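Local coordinates for formyltransferase (Francisella tularensis subsp. tularensis, PDB 4NV1), which belongs to the formyltransferase family, pairing a Rossmann-like N-terminal domain with a C-terminal dimerization domain, and binds dTDP-4-amino-4,6-dideoxyglucose in this crystal, at residues Y33-K38 against S50-I55. Residues are numbered along the deposited sequence; the frame is centred on the assembly and turned at random.
Sequences YFCSFK and SEIKPI
I52 holds CG1 anti to its backbone N (chi1 -153°) and runs on extended through chi2 (167°), which carries CD1 against CB of C35; at 3.5 Å between I52 CD1 and C35 CB this carbon pair is tight. C35 turns SG between its own N and carbonyl carbon (chi1 71°), setting the sulfur beside the P54 ring, with C35 SG 3.9 Å from P54 CD. I52 CG1 also packs on CB of Y33, whose ring leads away from 50-55. Two backbone bonds join the parallel strands: C35 N donates to K53 O at 3.1 Å, from above the carbonyl plane, and K53 N gives a weak, bent bond to Y33 O. F34 and K53 project to the other side of the sheet from C35 and P54. There I55 CG2 lies 3.8 Å from F34 CB, while I55 CD1 reaches over one face of the F34 ring near its rim. P54 CB makes a CH-pi contact over one face of the F37 ring, 3.6 Å from its centroid, and a water bridges F37 N and I55 O. The S36 side chain lies about 8 Å from the bound dTDP-4-amino-4,6-dideoxyglucose. The contact closes the beta-alpha-beta unit of strand 29-35, helix 44-48 and strand 53-54, the last being outermost at this end of the Rossmann-like sheet. I47 of helix 44-48 touches I52 and P54, L16 of helix 13-24 touches Y33 and I52, and on the flank turned from 53-54, strand 29-35 pairs with parallel strand 4-9.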
# COMPACT_ATOMS: atom_id res chain seq x y z
N TYR A 33 31.62 9.10 21.32
CA TYR A 33 30.32 9.14 20.67
C TYR A 33 29.25 9.47 21.68
O TYR A 33 29.15 8.82 22.74
CB TYR A 33 30.01 7.78 20.04
CG TYR A 33 30.89 7.37 18.92
CD1 TYR A 33 32.00 6.59 19.14
CD2 TYR A 33 30.61 7.73 17.59
CE1 TYR A 33 32.84 6.18 18.12
CE2 TYR A 33 31.44 7.30 16.56
CZ TYR A 33 32.57 6.55 16.81
OH TYR A 33 33.44 6.16 15.78
N PHE A 34 28.40 10.42 21.34
CA PHE A 34 27.24 10.77 22.13
C PHE A 34 25.97 10.64 21.31
O PHE A 34 25.93 10.77 20.08
CB PHE A 34 27.32 12.21 22.59
CG PHE A 34 28.59 12.55 23.30
CD1 PHE A 34 29.67 13.08 22.62
CD2 PHE A 34 28.69 12.38 24.69
CE1 PHE A 34 30.86 13.43 23.28
CE2 PHE A 34 29.86 12.76 25.36
CZ PHE A 34 30.95 13.28 24.64
N CYS A 35 24.90 10.45 22.06
CA CYS A 35 23.56 10.35 21.54
C CYS A 35 22.66 11.16 22.45
O CYS A 35 23.13 11.89 23.32
CB CYS A 35 23.16 8.89 21.55
SG CYS A 35 22.87 8.21 23.19
N SER A 36 21.35 11.08 22.24
CA SER A 36 20.45 11.89 23.04
C SER A 36 19.76 11.02 24.10
O SER A 36 19.86 9.77 24.09
CB SER A 36 19.46 12.65 22.14
OG SER A 36 18.18 12.73 22.75
N PHE A 37 19.09 11.71 25.01
CA PHE A 37 18.47 11.08 26.18
C PHE A 37 17.21 10.36 25.72
O PHE A 37 17.03 9.19 26.07
CB PHE A 37 18.21 12.08 27.33
CG PHE A 37 19.41 12.28 28.23
CD1 PHE A 37 19.89 11.23 29.01
CD2 PHE A 37 20.07 13.50 28.29
CE1 PHE A 37 20.98 11.40 29.85
CE2 PHE A 37 21.17 13.68 29.11
CZ PHE A 37 21.62 12.63 29.90
N LYS A 38 16.46 11.01 24.83
CA LYS A 38 15.31 10.39 24.15
C LYS A 38 15.66 9.03 23.53
O LYS A 38 14.79 8.24 23.14
CB LYS A 38 14.75 11.32 23.08
CG LYS A 38 14.42 12.68 23.66
CD LYS A 38 13.43 13.49 22.85
CE LYS A 38 13.00 14.71 23.67
NZ LYS A 38 12.15 15.69 22.94
N SER A 50 28.89 1.25 26.84
CA SER A 50 29.52 2.54 26.54
C SER A 50 30.28 2.57 25.18
O SER A 50 31.47 2.81 25.10
CB SER A 50 30.34 3.02 27.75
OG SER A 50 31.01 1.96 28.43
N GLU A 51 29.61 2.23 24.09
CA GLU A 51 30.06 2.58 22.76
C GLU A 51 29.51 3.97 22.48
O GLU A 51 29.88 4.57 21.48
CB GLU A 51 29.50 1.63 21.70
CG GLU A 51 29.79 0.14 21.88
CD GLU A 51 31.19 -0.30 21.46
OE1 GLU A 51 31.53 -1.44 21.86
OE2 GLU A 51 31.95 0.42 20.75
N ILE A 52 28.56 4.42 23.32
CA ILE A 52 27.97 5.75 23.22
C ILE A 52 27.43 6.28 24.56
O ILE A 52 27.28 5.54 25.52
CB ILE A 52 26.90 5.75 22.12
CG1 ILE A 52 26.71 7.15 21.52
CG2 ILE A 52 25.56 5.27 22.65
CD1 ILE A 52 25.90 7.16 20.23
N LYS A 53 27.17 7.58 24.65
CA LYS A 53 26.75 8.18 25.89
C LYS A 53 25.81 9.34 25.65
O LYS A 53 26.18 10.26 24.92
CB LYS A 53 28.02 8.72 26.59
CG LYS A 53 28.18 8.24 28.02
CD LYS A 53 29.62 8.21 28.49
CE LYS A 53 30.17 9.61 28.73
NZ LYS A 53 31.28 9.57 29.72
N PRO A 54 24.61 9.34 26.26
CA PRO A 54 23.68 10.46 26.23
C PRO A 54 24.30 11.78 26.60
O PRO A 54 25.30 11.78 27.31
CB PRO A 54 22.67 10.13 27.34
CG PRO A 54 22.97 8.74 27.77
CD PRO A 54 24.00 8.15 26.87
N ILE A 55 23.68 12.88 26.17
CA ILE A 55 24.12 14.21 26.52
C ILE A 55 23.00 15.16 26.18
O ILE A 55 22.28 14.99 25.18
CB ILE A 55 25.38 14.63 25.72
CG1 ILE A 55 25.92 15.98 26.15
CG2 ILE A 55 25.14 14.82 24.23
CD1 ILE A 55 27.40 16.10 25.82
O HOH W 1 19.55 14.28 25.10